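Local coordinates for alcohol oxidase (Myceliophthora thermophila, PDB 6F74), which binds FAD as a VAO-type flavoprotein and probably oxidises its substrate with molecular oxygen as the electron acceptor, at residues T436-N441 with A529-A534; N468-V473 with S496-I501. One frame throughout, in Å; residues are numbered along the deposited sequence.

Contact 1. Residues T436-N441 with A529-A534; sequences TSRLIN and ALKKLA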
loop_
_atom_site.group_PDB
_atom_site.type_symbol
_atom_site.label_atom_id
_atom_site.label_comp_id
_atom_site.label_asym_id
_atom_site.label_seq_id
_atom_site.Cartn_x
_atom_site.Cartn_y
_atom_site.Cartn_z
ATOM N N THR A 436 2.285 -5.536 10.651
ATOM C CA THR A 436 2.032 -4.351 11.497
ATOM C C THR A 436 3.075 -3.299 11.145
ATOM O O THR A 436 4.199 -3.631 10.744
ATOM C CB THR A 436 2.090 -4.706 12.997
ATOM O OG1 THR A 436 1.855 -3.550 13.788
ATOM C CG2 THR A 436 3.467 -5.371 13.371
ATOM N N SER A 437 2.710 -2.024 11.220
ATOM C CA SER A 437 3.674 -0.962 10.916
ATOM C C SER A 437 3.652 0.069 12.032
ATOM O O SER A 437 2.617 0.289 12.705
ATOM C CB SER A 437 3.436 -0.318 9.547
ATOM O OG SER A 437 2.103 0.130 9.335
ATOM N N ARG A 438 4.836 0.623 12.272
ATOM C CA ARG A 438 5.024 1.612 13.303
ATOM C C ARG A 438 6.009 2.671 12.843
ATOM O O ARG A 438 7.157 2.368 12.484
ATOM C CB ARG A 438 5.495 0.972 14.596
ATOM C CG ARG A 438 5.315 1.896 15.803
ATOM C CD ARG A 438 3.862 1.998 16.205
ATOM N NE ARG A 438 3.622 2.970 17.264
ATOM C CZ ARG A 438 2.415 3.468 17.572
ATOM N NH1 ARG A 438 1.313 3.097 16.900
ATOM N NH2 ARG A 438 2.311 4.352 18.563
ATOM N N LEU A 439 5.533 3.909 12.810
ATOM C CA LEU A 439 6.392 5.046 12.553
ATOM C C LEU A 439 7.257 5.232 13.804
ATOM O O LEU A 439 6.748 5.134 14.927
ATOM C CB LEU A 439 5.579 6.291 12.241
ATOM C CG LEU A 439 5.091 6.497 10.793
ATOM C CD1 LEU A 439 4.148 5.373 10.339
ATOM C CD2 LEU A 439 4.363 7.836 10.730
ATOM N N ILE A 440 8.551 5.464 13.606
ATOM C CA ILE A 440 9.529 5.583 14.707
ATOM C C ILE A 440 10.126 6.990 14.769
ATOM O O ILE A 440 10.772 7.429 13.812
ATOM C CB ILE A 440 10.684 4.573 14.545
ATOM C CG1 ILE A 440 10.149 3.154 14.356
ATOM C CG2 ILE A 440 11.613 4.614 15.735
ATOM C CD1 ILE A 440 9.226 2.633 15.440
ATOM N N ASN A 441 9.904 7.674 15.900
ATOM C CA ASN A 441 10.485 9.012 16.153
ATOM C C ASN A 441 11.911 8.869 16.733
ATOM O O ASN A 441 12.199 7.884 17.417
ATOM C CB ASN A 441 9.590 9.818 17.101
ATOM C CG ASN A 441 9.414 9.147 18.452
ATOM O OD1 ASN A 441 9.017 7.993 18.520
ATOM N ND2 ASN A 441 9.748 9.867 19.531
ATOM N N ALA A 529 5.227 -4.699 20.692
ATOM C CA ALA A 529 6.616 -4.357 20.959
ATOM C C ALA A 529 6.945 -3.045 20.256
ATOM O O ALA A 529 7.622 -2.183 20.827
ATOM C CB ALA A 529 7.535 -5.444 20.461
ATOM N N LEU A 530 6.461 -2.902 19.018
ATOM C CA LEU A 530 6.723 -1.689 18.245
ATOM C C LEU A 530 6.076 -0.469 18.869
ATOM O O LEU A 530 6.672 0.619 18.849
ATOM C CB LEU A 530 6.263 -1.844 16.803
ATOM C CG LEU A 530 7.048 -2.809 15.921
ATOM C CD1 LEU A 530 6.428 -2.899 14.534
ATOM C CD2 LEU A 530 8.537 -2.442 15.838
ATOM N N LYS A 531 4.872 -0.647 19.426
ATOM C CA LYS A 531 4.175 0.420 20.141
ATOM C C LYS A 531 4.870 0.807 21.398
ATOM O O LYS A 531 4.968 2.002 21.695
ATOM C CB LYS A 531 2.708 0.050 20.444
ATOM C CG LYS A 531 1.836 0.139 19.212
ATOM C CD LYS A 531 0.340 0.065 19.467
ATOM C CE LYS A 531 -0.395 -0.020 18.131
ATOM N NZ LYS A 531 -1.894 -0.064 18.203
ATOM N N LYS A 532 5.355 -0.187 22.150
ATOM C CA LYS A 532 6.141 0.079 23.350
ATOM C C LYS A 532 7.415 0.846 23.039
ATOM O O LYS A 532 7.794 1.749 23.792
ATOM C CB LYS A 532 6.487 -1.219 24.083
ATOM C CG LYS A 532 7.234 -0.994 25.406
ATOM C CD LYS A 532 7.342 -2.289 26.208
ATOM C CE LYS A 532 8.171 -2.092 27.448
ATOM N NZ LYS A 532 8.682 -3.400 27.934
ATOM N N LEU A 533 8.090 0.485 21.953
ATOM C CA LEU A 533 9.239 1.252 21.479
ATOM C C LEU A 533 8.891 2.691 21.119
ATOM O O LEU A 533 9.573 3.613 21.575
ATOM C CB LEU A 533 9.841 0.598 20.255
ATOM C CG LEU A 533 11.071 1.282 19.637
ATOM C CD1 LEU A 533 12.216 1.354 20.637
ATOM C CD2 LEU A 533 11.451 0.505 18.380
ATOM N N ALA A 534 7.864 2.868 20.289
ATOM C CA ALA A 534 7.415 4.213 19.879
ATOM C C ALA A 534 5.934 4.444 20.172
ATOM O O ALA A 534 5.105 4.305 19.282
ATOM C CB ALA A 534 7.709 4.439 18.408
#

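Contact 2. Residues N468-V473 with S496-I501; sequences NVVLLV and SPFVMI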
loop_
_atom_site.group_PDB
_atom_site.type_symbol
_atom_site.label_atom_id
_atom_site.label_comp_id
_atom_site.label_asym_id
_atom_site.label_seq_id
_atom_site.Cartn_x
_atom_site.Cartn_y
_atom_site.Cartn_z
ATOM N N ASN A 468 10.974 -8.580 8.512
ATOM C CA ASN A 468 11.141 -7.265 9.097
ATOM C C ASN A 468 11.691 -6.325 8.026
ATOM O O ASN A 468 12.591 -6.699 7.259
ATOM C CB ASN A 468 12.044 -7.361 10.299
ATOM C CG ASN A 468 11.321 -7.952 11.488
ATOM O OD1 ASN A 468 10.472 -7.268 12.083
ATOM N ND2 ASN A 468 11.623 -9.227 11.827
ATOM N N VAL A 469 11.113 -5.136 7.941
ATOM C CA VAL A 469 11.445 -4.203 6.880
ATOM C C VAL A 469 11.541 -2.814 7.489
ATOM O O VAL A 469 10.680 -2.410 8.329
ATOM C CB VAL A 469 10.386 -4.193 5.758
ATOM C CG1 VAL A 469 10.776 -3.242 4.610
ATOM C CG2 VAL A 469 10.135 -5.608 5.227
ATOM N N VAL A 470 12.589 -2.098 7.067
ATOM C CA VAL A 470 12.795 -0.691 7.382
ATOM C C VAL A 470 12.471 0.179 6.161
ATOM O O VAL A 470 13.052 -0.035 5.113
ATOM C CB VAL A 470 14.250 -0.429 7.784
ATOM C CG1 VAL A 470 14.495 1.051 7.982
ATOM C CG2 VAL A 470 14.534 -1.111 9.104
ATOM N N LEU A 471 11.555 1.148 6.318
ATOM C CA LEU A 471 11.180 2.074 5.237
ATOM C C LEU A 471 11.744 3.442 5.566
ATOM O O LEU A 471 11.131 4.232 6.288
ATOM C CB LEU A 471 9.662 2.147 5.103
ATOM C CG LEU A 471 8.903 0.848 4.831
ATOM C CD1 LEU A 471 8.877 0.003 6.075
ATOM C CD2 LEU A 471 7.485 1.199 4.402
ATOM N N LEU A 472 12.957 3.710 5.095
ATOM C CA LEU A 472 13.606 4.960 5.415
ATOM C C LEU A 472 13.088 5.973 4.381
ATOM O O LEU A 472 13.761 6.303 3.406
ATOM C CB LEU A 472 15.114 4.800 5.393
ATOM C CG LEU A 472 15.927 6.020 5.813
ATOM C CD1 LEU A 472 15.601 6.469 7.248
ATOM C CD2 LEU A 472 17.399 5.687 5.664
ATOM N N VAL A 473 11.866 6.427 4.611
ATOM C CA VAL A 473 11.101 7.146 3.578
ATOM C C VAL A 473 10.545 8.469 4.004
ATOM O O VAL A 473 9.936 9.120 3.207
ATOM C CB VAL A 473 9.953 6.278 3.009
ATOM C CG1 VAL A 473 10.505 5.000 2.397
ATOM C CG2 VAL A 473 8.929 5.947 4.068
ATOM N N SER A 496 8.732 11.295 12.356
ATOM C CA SER A 496 9.285 9.947 12.236
ATOM C C SER A 496 9.993 9.776 10.898
ATOM O O SER A 496 9.347 9.851 9.851
ATOM C CB SER A 496 8.166 8.920 12.391
ATOM O OG SER A 496 7.397 9.227 13.552
ATOM N N PRO A 497 11.317 9.569 10.913
ATOM C CA PRO A 497 12.021 9.503 9.632
ATOM C C PRO A 497 11.884 8.169 8.928
ATOM O O PRO A 497 12.114 8.104 7.719
ATOM C CB PRO A 497 13.482 9.788 9.995
ATOM C CG PRO A 497 13.602 9.559 11.455
ATOM C CD PRO A 497 12.238 9.567 12.058
ATOM N N PHE A 498 11.506 7.125 9.664
ATOM C CA PHE A 498 11.335 5.813 9.089
ATOM C C PHE A 498 10.202 5.024 9.726
ATOM O O PHE A 498 9.671 5.394 10.761
ATOM C CB PHE A 498 12.650 5.025 9.140
ATOM C CG PHE A 498 13.071 4.572 10.512
ATOM C CD1 PHE A 498 13.879 5.381 11.308
ATOM C CD2 PHE A 498 12.744 3.305 10.980
ATOM C CE1 PHE A 498 14.288 4.956 12.556
ATOM C CE2 PHE A 498 13.172 2.874 12.224
ATOM C CZ PHE A 498 13.938 3.696 13.018
ATOM N N VAL A 499 9.829 3.946 9.039
ATOM C CA VAL A 499 8.802 3.021 9.474
ATOM C C VAL A 499 9.421 1.643 9.647
ATOM O O VAL A 499 10.273 1.236 8.867
ATOM C CB VAL A 499 7.653 2.950 8.462
ATOM C CG1 VAL A 499 6.517 2.078 8.996
ATOM C CG2 VAL A 499 7.139 4.359 8.153
ATOM N N MET A 500 9.002 0.942 10.699
ATOM C CA MET A 500 9.306 -0.490 10.856
ATOM C C MET A 500 8.048 -1.256 10.523
ATOM O O MET A 500 6.956 -0.910 11.004
ATOM C CB MET A 500 9.754 -0.822 12.275
ATOM C CG MET A 500 11.086 -0.188 12.641
ATOM S SD MET A 500 11.546 -0.241 14.369
ATOM C CE MET A 500 11.997 -1.944 14.608
ATOM N N ILE A 501 8.190 -2.251 9.655
ATOM C CA ILE A 501 7.134 -3.201 9.340
ATOM C C ILE A 501 7.619 -4.593 9.739
ATOM O O ILE A 501 8.742 -4.978 9.435
ATOM C CB ILE A 501 6.804 -3.172 7.849
ATOM C CG1 ILE A 501 6.285 -1.782 7.498
ATOM C CG2 ILE A 501 5.780 -4.233 7.485
ATOM C CD1 ILE A 501 5.883 -1.572 6.061
HETATM O O HOH W 1 10.663 -4.497 11.844
#

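Contact 1. Residues T436-N441 with A529-A534
Arg438, on the strand that ends the seven-stranded antiparallel sheet, grips the carbonyl of Ala534 just past the C-terminus of helix 512-533, in a buried strand-on-helix contact. The helix packs against one face of the sheet, consistent with the alpha/beta substrate domain of VAO-type flavoproteins. The axes of strand 436-440 and helix 529-533 run nearly parallel, at 10° and 8.5 Å apart at closest approach. Both bonds end on one oxygen: Arg438 NE lies 2.8 Å and Arg438 NH2 2.9 Å from Ala534 O. The oxygen sits 2° out of the guanidinium plane, a side-on grip by two nitrogens. Arg438 CG stands anti to the backbone N (chi1 -163°), which carries it to 3.6 Å from Leu530 O. Lys531 crosses the arginine at about a right angle and lays CG over one face of the guanidinium, 3.8 Å from Arg438 CZ. The ammonium of Lys531 makes its salt bridge with Asp548. Nearer the backbone of the strand, Arg438 CB meets Leu530 CB at 3.7 Å, and Thr436 CG2 touches Leu530 CD1. Farther along, Ile440 CD1 packs on Ala534 CB at 3.8 Å. The same methyl of Ala534 lies 3.7 Å from Leu439 O. The opposite face of the strand turns to the Tyr540 region: Ser437 OG bonds to Tyr540 N, and Leu439 packs near this FAD-binding residue. Ala534 is the first residue to leave helical geometry, and its carbonyl accepts from a side chain of the strand, which is consistent with the turn of the backbone there. Partial negative charge at this helix end would probably favour the cationic guanidinium, while two bonds fix the rotation of that group.

Contact 2. Residues N468-V473 with S496-I501
Leu471 and Ile501 form the apolar centre of this antiparallel strand pair, crossing at about a right angle on the sheet face they share with Val469 and Val499. Leu471 CD1 presses to 3.4 Å from Ile501 CD1, tighter than usual van der Waals contact, and Leu471 CD2 approaches the same Ile501 methyl. Leu471 CG lies anti to the carbonyl carbon (chi1 -58°), which brings it to 4.1 Å from Ile501 CD1. Leu471 CD1 also reaches Val499 CB at 4.0 Å. An alanine in place of Leu471 would probably open a gap beside Ile501 CG1 and CD1 and leave the end of that isoleucine less fixed. On the face of Val470 and Met500, Val470 CG1 comes obliquely to the ring at Phe498 CD2, 4.1 Å away; toward the strand end, where Leu472 centres an inverse gamma turn, Leu472 CD1 meets Phe498 CB. Two hydrogen-bonded pairs join the backbones: Leu471 N to Val499 O at 2.9 Å is nearly straight (174°), as is Ile501 N to Val469 O (176°). Their return bonds, Val499 N to Leu471 O and Val469 N to Ile501 O, are more bent. At the polar edge one water donates to Asn468 OD1 at 2.8 Å and to Ile501 O at 3.1 Å; Asn468 OD1 also bonds Ser502 OG. The pair lies within the sheet, with strand 349-356 beside 468-472 and strand 435-440 beside 498-501. Helix 328-346 packs against Val470, Pro497 and Phe498, while Leu471 touches the FAD-binding His246 and lies about 6 Å from the flavin cofactor, side chain to nearest atom.

Contacts 1 and 2 have centres 10 Å apart and share one antiparallel sheet, in which strand 435-440 lies at the edge and 498-503 and 467-472 follow inward. They meet directly: Arg438 N is 2.9 Å from Met500 O and Ile440 N is 3.1 Å from Phe498 O, both probable hydrogen bonds. Along the chain the order is 436-441, 468-473, 496-501, 529-534, and strand 498-503 leads on to helix 512-533. Helices 512-533 and 328-346 back one face of the shared sheet, while the other turns toward the cofactor. Through these inter-strand bonds the two contacts join edge strand, inner strands and helix end, probably forming part of the wall beside the flavin.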